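Local coordinates for photosystem II assembly protein Ycf48 (Thermosynechococcus elongatus, PDB 5OJ5) that probably assists early photosystem II assembly and the replacement of photodamaged D1, whose C-terminal prepropeptide it contacts, at residues Val270-Val283 / Ala286-Gly299. Numbering follows the deposited sequence.
Sequences VGFLDLAYRTPNEV and AGGAGALLCSQDGG
Val270 lays CG2 against Ala291 CB, a methyl-to-methyl contact of 3.8 Å. Gly271 O then accepts from Gly288 N (3.0 Å). Phe272 and Gly287 form a non-hydrogen-bonded antiparallel pair, CA to CA 3.9 Å. Phe272 CG stands anti to the carbonyl carbon (chi1 -60°), which carries the ring to Leu293, where CZ lies 3.9 Å from CD1, and the two side chains cross at about a right angle. Leu273 and Asp274 form a classic beta bulge: both backbone N atoms bond to Ala286 O, Leu273 N at 2.7 Å and in the carbonyl plane, Asp274 N from a tilted position. Asp274 OD2 hydrogen-bonds to Ile318 N in the neighbouring blade. Tyr277 takes Val283 CG1 over the centre of one ring face, and a water joins its OH to Gly298 O. Arg278 forms a salt bridge with Glu282, NE to OE2 and NH2 to OE1, both oxygens being met from above the carboxylate plane; OE2 also bonds to Trp284 NE1. Asn281 O accepts from Gly298 N. The extended Glu282 chain passes Cys294 SG, 3.7 Å from its CG. Val283 pairs with Ser295 through two backbone bonds, and its CG2 packs on the Gly298-Gly299 peptide. These contacts tie strands 272-277, 283-287 and 292-295 into one blade of the seven-bladed beta-propeller. Backbone hydrogen bonds fix the register; the Val270-Phe272 end adds apolar contacts, the Tyr277-Glu282 end a salt bridge and waters.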
ATOM      1  N   VAL A 270     -17.689 -10.803   4.151  1.00 27.52           N
ATOM      2  CA  VAL A 270     -16.262 -10.768   3.873  1.00 25.69           C
ATOM      3  C   VAL A 270     -15.846  -9.336   3.581  1.00 21.69           C
ATOM      4  O   VAL A 270     -16.349  -8.696   2.656  1.00 26.03           O
ATOM      5  CB  VAL A 270     -15.859 -11.735   2.755  1.00 31.23           C
ATOM      6  CG1 VAL A 270     -16.487 -11.320   1.534  1.00 32.91           C
ATOM      7  CG2 VAL A 270     -14.353 -11.694   2.544  1.00 32.63           C
ATOM      8  N   GLY A 271     -14.902  -8.856   4.334  1.00 19.29           N
ATOM      9  CA  GLY A 271     -14.421  -7.526   4.163  1.00 17.85           C
ATOM     10  C   GLY A 271     -13.275  -7.496   3.180  1.00 16.12           C
ATOM     11  O   GLY A 271     -12.463  -8.425   3.070  1.00 19.73           O
ATOM     12  N   PHE A 272     -13.190  -6.384   2.475  1.00 12.61           N
ATOM     13  CA  PHE A 272     -12.067  -6.167   1.583  1.00 11.74           C
ATOM     14  C   PHE A 272     -11.069  -5.213   2.216  1.00 10.70           C
ATOM     15  O   PHE A 272     -11.415  -4.369   3.042  1.00 12.10           O
ATOM     16  CB  PHE A 272     -12.510  -5.640   0.209  1.00 12.47           C
ATOM     17  CG  PHE A 272     -13.416  -6.604  -0.463  1.00 13.72           C
ATOM     18  CD1 PHE A 272     -14.775  -6.300  -0.688  1.00 16.68           C
ATOM     19  CD2 PHE A 272     -12.949  -7.842  -0.829  1.00 16.11           C
ATOM     20  CE1 PHE A 272     -15.638  -7.220  -1.317  1.00 18.53           C
ATOM     21  CE2 PHE A 272     -13.806  -8.784  -1.452  1.00 18.40           C
ATOM     22  CZ  PHE A 272     -15.137  -8.456  -1.675  1.00 18.90           C
ATOM     23  N   LEU A 273      -9.816  -5.322   1.773  1.00 10.86           N
ATOM     24  CA  LEU A 273      -8.702  -4.609   2.377  1.00 10.47           C
ATOM     25  C   LEU A 273      -7.992  -3.719   1.386  1.00 10.31           C
ATOM     26  O   LEU A 273      -7.500  -2.671   1.779  1.00 11.64           O
ATOM     27  CB  LEU A 273      -7.747  -5.616   3.007  1.00 11.89           C
ATOM     28  CG  LEU A 273      -8.382  -6.421   4.153  1.00 13.78           C
ATOM     29  CD1 LEU A 273      -7.575  -7.640   4.512  1.00 14.68           C
ATOM     30  CD2 LEU A 273      -8.599  -5.520   5.350  1.00 15.89           C
ATOM     31  N   ASP A 274      -7.850  -4.129   0.114  1.00  9.94           N
ATOM     32  CA  ASP A 274      -7.141  -3.315  -0.862  1.00  9.68           C
ATOM     33  C   ASP A 274      -7.670  -3.608  -2.252  1.00  9.48           C
ATOM     34  O   ASP A 274      -8.256  -4.672  -2.511  1.00  9.89           O
ATOM     35  CB  ASP A 274      -5.628  -3.578  -0.816  1.00 10.88           C
ATOM     36  CG  ASP A 274      -4.817  -2.459  -1.417  1.00 10.76           C
ATOM     37  OD1 ASP A 274      -5.347  -1.324  -1.537  1.00 10.97           O
ATOM     38  OD2 ASP A 274      -3.616  -2.668  -1.661  1.00 13.72           O
ATOM     39  N   LEU A 275      -7.457  -2.636  -3.136  1.00  9.50           N
ATOM     40  CA  LEU A 275      -7.912  -2.695  -4.520  1.00 10.18           C
ATOM     41  C   LEU A 275      -6.773  -2.125  -5.356  1.00 10.11           C
ATOM     42  O   LEU A 275      -6.230  -1.060  -5.009  1.00 11.15           O
ATOM     43  CB  LEU A 275      -9.181  -1.831  -4.664  1.00 11.07           C
ATOM     44  CG  LEU A 275      -9.866  -1.818  -6.027  1.00 11.60           C
ATOM     45  CD1 LEU A 275     -11.319  -1.439  -5.850  1.00 14.42           C
ATOM     46  CD2 LEU A 275      -9.233  -0.836  -6.965  1.00 12.05           C
ATOM     47  N   ALA A 276      -6.379  -2.806  -6.422  1.00 10.00           N
ATOM     48  CA  ALA A 276      -5.340  -2.272  -7.286  1.00 10.31           C
ATOM     49  C   ALA A 276      -5.538  -2.716  -8.711  1.00 10.48           C
ATOM     50  O   ALA A 276      -6.018  -3.822  -8.973  1.00 11.66           O
ATOM     51  CB  ALA A 276      -3.940  -2.697  -6.812  1.00 12.46           C
ATOM     52  N   TYR A 277      -5.125  -1.867  -9.638  1.00 11.71           N
ATOM     53  CA  TYR A 277      -5.232  -2.122 -11.062  1.00 12.01           C
ATOM     54  C   TYR A 277      -3.937  -2.709 -11.610  1.00 12.15           C
ATOM     55  O   TYR A 277      -2.856  -2.148 -11.411  1.00 14.64           O
ATOM     56  CB  TYR A 277      -5.536  -0.834 -11.826  1.00 12.84           C
ATOM     57  CG  TYR A 277      -6.918  -0.273 -11.603  1.00 13.29           C
ATOM     58  CD1 TYR A 277      -7.859  -0.317 -12.622  1.00 14.97           C
ATOM     59  CD2 TYR A 277      -7.295   0.305 -10.373  1.00 14.37           C
ATOM     60  CE1 TYR A 277      -9.126   0.205 -12.428  1.00 16.33           C
ATOM     61  CE2 TYR A 277      -8.581   0.807 -10.188  1.00 15.65           C
ATOM     62  CZ  TYR A 277      -9.486   0.762 -11.214  1.00 17.12           C
ATOM     63  OH  TYR A 277     -10.740   1.289 -10.994  1.00 19.65           O
ATOM     64  N   ARG A 278      -4.034  -3.809 -12.327  1.00 11.81           N
ATOM     65  CA  ARG A 278      -2.886  -4.297 -13.094  1.00 13.10           C
ATOM     66  C   ARG A 278      -2.774  -3.564 -14.421  1.00 13.76           C
ATOM     67  O   ARG A 278      -1.663  -3.328 -14.915  1.00 15.49           O
ATOM     68  CB  ARG A 278      -3.012  -5.818 -13.324  1.00 13.04           C
ATOM     69  CG  ARG A 278      -1.757  -6.384 -13.958  1.00 14.22           C
ATOM     70  CD  ARG A 278      -1.842  -7.888 -14.164  1.00 15.97           C
ATOM     71  NE  ARG A 278      -2.812  -8.284 -15.172  1.00 16.65           N
ATOM     72  CZ  ARG A 278      -2.577  -8.300 -16.481  1.00 19.05           C
ATOM     73  NH1 ARG A 278      -1.367  -7.970 -16.925  1.00 21.46           N
ATOM     74  NH2 ARG A 278      -3.536  -8.681 -17.302  1.00 20.91           N
ATOM     75  N   THR A 279      -3.929  -3.259 -15.034  1.00 13.89           N
ATOM     76  CA  THR A 279      -4.036  -2.552 -16.294  1.00 15.87           C
ATOM     77  C   THR A 279      -5.229  -1.625 -16.138  1.00 16.23           C
ATOM     78  O   THR A 279      -5.948  -1.712 -15.141  1.00 15.78           O
ATOM     79  CB  THR A 279      -4.321  -3.520 -17.456  1.00 17.87           C
ATOM     80  OG1 THR A 279      -5.629  -4.048 -17.289  1.00 17.50           O
ATOM     81  CG2 THR A 279      -3.262  -4.614 -17.538  1.00 20.26           C
ATOM     82  N   PRO A 280      -5.529  -0.773 -17.113  1.00 18.34           N
ATOM     83  CA  PRO A 280      -6.696   0.099 -16.944  1.00 19.75           C
ATOM     84  C   PRO A 280      -8.001  -0.651 -16.759  1.00 19.08           C
ATOM     85  O   PRO A 280      -8.898  -0.120 -16.097  1.00 20.32           O
ATOM     86  CB  PRO A 280      -6.695   0.951 -18.226  1.00 23.65           C
ATOM     87  CG  PRO A 280      -5.263   1.037 -18.612  1.00 25.40           C
ATOM     88  CD  PRO A 280      -4.658  -0.299 -18.206  1.00 22.79           C
ATOM     89  N   ASN A 281      -8.158  -1.865 -17.317  1.00 17.64           N
ATOM     90  CA  ASN A 281      -9.424  -2.589 -17.188  1.00 18.28           C
ATOM     91  C   ASN A 281      -9.393  -3.750 -16.197  1.00 15.32           C
ATOM     92  O   ASN A 281     -10.459  -4.245 -15.812  1.00 17.09           O
ATOM     93  CB  ASN A 281      -9.820  -3.145 -18.560  1.00 22.28           C
ATOM     94  CG  ASN A 281     -10.120  -2.062 -19.552  1.00 28.75           C
ATOM     95  OD1 ASN A 281     -10.631  -0.999 -19.199  1.00 30.97           O
ATOM     96  ND2 ASN A 281      -9.803  -2.319 -20.803  1.00 32.29           N
ATOM     97  N   GLU A 282      -8.213  -4.222 -15.791  1.00 13.90           N
ATOM     98  CA  GLU A 282      -8.120  -5.388 -14.924  1.00 13.28           C
ATOM     99  C   GLU A 282      -7.803  -4.949 -13.508  1.00 12.60           C
ATOM    100  O   GLU A 282      -6.724  -4.393 -13.235  1.00 13.21           O
ATOM    101  CB  GLU A 282      -7.105  -6.405 -15.448  1.00 14.62           C
ATOM    102  CG  GLU A 282      -7.141  -7.641 -14.616  1.00 15.51           C
ATOM    103  CD  GLU A 282      -6.127  -8.666 -15.061  1.00 15.74           C
ATOM    104  OE1 GLU A 282      -6.131  -9.030 -16.257  1.00 18.28           O
ATOM    105  OE2 GLU A 282      -5.302  -9.112 -14.238  1.00 15.50           O
ATOM    106  N   VAL A 283      -8.737  -5.219 -12.615  1.00 12.44           N
ATOM    107  CA  VAL A 283      -8.692  -4.761 -11.235  1.00 12.60           C
ATOM    108  C   VAL A 283      -8.699  -5.972 -10.327  1.00 11.43           C
ATOM    109  O   VAL A 283      -9.420  -6.935 -10.575  1.00 12.28           O
ATOM    110  CB  VAL A 283      -9.927  -3.906 -10.892  1.00 13.39           C
ATOM    111  CG1 VAL A 283      -9.619  -3.078  -9.638  1.00 15.21           C
ATOM    112  CG2 VAL A 283     -10.356  -3.015 -12.072  1.00 15.86           C
ATOM    113  N   ALA A 286      -8.561  -7.536  -2.846  1.00 10.15           N
ATOM    114  CA  ALA A 286      -8.038  -8.458  -1.851  1.00 10.80           C
ATOM    115  C   ALA A 286      -8.736  -8.237  -0.526  1.00 10.89           C
ATOM    116  O   ALA A 286      -8.975  -7.100  -0.130  1.00 12.19           O
ATOM    117  CB  ALA A 286      -6.535  -8.220  -1.672  1.00 12.36           C
ATOM    118  N   GLY A 287      -9.022  -9.320   0.180  1.00 11.86           N
ATOM    119  CA  GLY A 287      -9.678  -9.193   1.458  1.00 12.91           C
ATOM    120  C   GLY A 287      -9.325 -10.283   2.430  1.00 13.12           C
ATOM    121  O   GLY A 287      -8.327 -10.985   2.327  1.00 13.78           O
ATOM    122  N   GLY A 288     -10.177 -10.402   3.419  1.00 15.26           N
ATOM    123  CA  GLY A 288      -9.904 -11.312   4.492  1.00 17.07           C
ATOM    124  C   GLY A 288     -10.084 -12.753   4.090  1.00 17.97           C
ATOM    125  O   GLY A 288     -10.824 -13.100   3.162  1.00 18.19           O
ATOM    126  N   ALA A 289      -9.399 -13.615   4.844  1.00 18.39           N
ATOM    127  CA  ALA A 289      -9.638 -15.062   4.806  1.00 21.26           C
ATOM    128  C   ALA A 289      -9.576 -15.626   3.375  1.00 19.38           C
ATOM    129  O   ALA A 289     -10.461 -16.351   2.918  1.00 21.98           O
ATOM    130  CB  ALA A 289     -10.952 -15.415   5.509  1.00 24.65           C
ATOM    131  N   GLY A 290      -8.506 -15.288   2.662  1.00 17.12           N
ATOM    132  CA  GLY A 290      -8.295 -15.869   1.362  1.00 15.89           C
ATOM    133  C   GLY A 290      -9.092 -15.262   0.228  1.00 15.56           C
ATOM    134  O   GLY A 290      -9.035 -15.796  -0.880  1.00 16.80           O
ATOM    135  N   ALA A 291      -9.818 -14.174   0.461  1.00 15.50           N
ATOM    136  CA  ALA A 291     -10.643 -13.572  -0.574  1.00 15.05           C
ATOM    137  C   ALA A 291      -9.797 -12.776  -1.562  1.00 12.74           C
ATOM    138  O   ALA A 291      -9.078 -11.842  -1.180  1.00 12.98           O
ATOM    139  CB  ALA A 291     -11.698 -12.661   0.066  1.00 16.94           C
ATOM    140  N   LEU A 292      -9.919 -13.117  -2.842  1.00 12.54           N
ATOM    141  CA  LEU A 292      -9.209 -12.407  -3.891  1.00 12.16           C
ATOM    142  C   LEU A 292     -10.059 -12.475  -5.141  1.00 11.93           C
ATOM    143  O   LEU A 292     -10.353 -13.582  -5.620  1.00 12.52           O
ATOM    144  CB  LEU A 292      -7.825 -12.999  -4.125  1.00 12.31           C
ATOM    145  CG  LEU A 292      -6.958 -12.247  -5.156  1.00 12.93           C
ATOM    146  CD1 LEU A 292      -6.663 -10.820  -4.711  1.00 13.29           C
ATOM    147  CD2 LEU A 292      -5.642 -12.985  -5.395  1.00 14.81           C
ATOM    148  N   LEU A 293     -10.439 -11.316  -5.677  1.00 11.00           N
ATOM    149  CA  LEU A 293     -11.322 -11.216  -6.814  1.00 11.15           C
ATOM    150  C   LEU A 293     -10.651 -10.398  -7.909  1.00 10.73           C
ATOM    151  O   LEU A 293      -9.797  -9.541  -7.648  1.00 10.66           O
ATOM    152  CB  LEU A 293     -12.628 -10.527  -6.435  1.00 12.24           C
ATOM    153  CG  LEU A 293     -13.377 -11.039  -5.187  1.00 17.96           C
ATOM    154  CD1 LEU A 293     -14.737 -10.297  -5.085  1.00 20.40           C
ATOM    155  CD2 LEU A 293     -13.501 -12.489  -5.036  1.00 19.42           C
ATOM    156  N   CYS A 294     -11.093 -10.648  -9.146  1.00 10.76           N
ATOM    157  CA  CYS A 294     -10.628  -9.930 -10.307  1.00 11.49           C
ATOM    158  C   CYS A 294     -11.807  -9.469 -11.142  1.00 11.73           C
ATOM    159  O   CYS A 294     -12.736 -10.238 -11.400  1.00 13.00           O
ATOM    160  CB  CYS A 294      -9.698 -10.796 -11.147  1.00 13.22           C
ATOM    161  SG  CYS A 294      -9.107 -10.078 -12.657  1.00 15.34           S
ATOM    162  N   SER A 295     -11.737  -8.225 -11.586  1.00 11.63           N
ATOM    163  CA  SER A 295     -12.657  -7.695 -12.580  1.00 12.31           C
ATOM    164  C   SER A 295     -11.879  -7.400 -13.846  1.00 12.55           C
ATOM    165  O   SER A 295     -10.793  -6.802 -13.801  1.00 14.20           O
ATOM    166  CB  SER A 295     -13.285  -6.409 -12.039  1.00 13.27           C
ATOM    167  OG  SER A 295     -14.045  -5.796 -13.089  1.00 13.67           O
ATOM    168  N   GLN A 296     -12.433  -7.784 -14.986  1.00 14.04           N
ATOM    169  CA  GLN A 296     -11.819  -7.527 -16.278  1.00 15.28           C
ATOM    170  C   GLN A 296     -12.547  -6.425 -17.026  1.00 16.71           C
ATOM    171  O   GLN A 296     -12.203  -6.126 -18.173  1.00 20.48           O
ATOM    172  CB  GLN A 296     -11.729  -8.839 -17.095  1.00 17.04           C
ATOM    173  CG  GLN A 296     -10.747  -9.808 -16.420  1.00 20.64           C
ATOM    174  CD  GLN A 296     -10.697 -11.178 -17.027  1.00 25.71           C
ATOM    175  OE1 GLN A 296      -9.978 -11.406 -17.991  1.00 28.95           O
ATOM    176  NE2 GLN A 296     -11.419 -12.122 -16.431  1.00 27.93           N
ATOM    177  N   ASP A 297     -13.498  -5.778 -16.389  1.00 16.65           N
ATOM    178  CA  ASP A 297     -14.289  -4.717 -16.990  1.00 17.94           C
ATOM    179  C   ASP A 297     -14.238  -3.463 -16.130  1.00 17.75           C
ATOM    180  O   ASP A 297     -15.220  -2.736 -16.011  1.00 19.65           O
ATOM    181  CB  ASP A 297     -15.727  -5.151 -17.301  1.00 18.31           C
ATOM    182  CG  ASP A 297     -16.487  -5.691 -16.088  1.00 18.37           C
ATOM    183  OD1 ASP A 297     -16.065  -5.453 -14.934  1.00 18.09           O
ATOM    184  OD2 ASP A 297     -17.545  -6.365 -16.288  1.00 22.85           O
ATOM    185  N   GLY A 298     -13.108  -3.232 -15.464  1.00 17.46           N
ATOM    186  CA  GLY A 298     -12.912  -1.988 -14.758  1.00 18.40           C
ATOM    187  C   GLY A 298     -13.626  -1.905 -13.415  1.00 17.43           C
ATOM    188  O   GLY A 298     -13.801  -0.814 -12.872  1.00 21.46           O
ATOM    189  N   GLY A 299     -14.057  -3.020 -12.852  1.00 17.20           N
ATOM    190  CA  GLY A 299     -14.653  -3.010 -11.533  1.00 18.25           C
ATOM    191  C   GLY A 299     -16.134  -3.224 -11.535  1.00 19.83           C
ATOM    192  O   GLY A 299     -16.732  -3.233 -10.454  1.00 21.58           O
TER
HETATM  193  O   HOH W   1     -12.281   1.305 -13.200  1.00 29.05           O
HETATM  194  O   HOH W   2      -7.746  -8.764 -18.276  1.00 38.55           O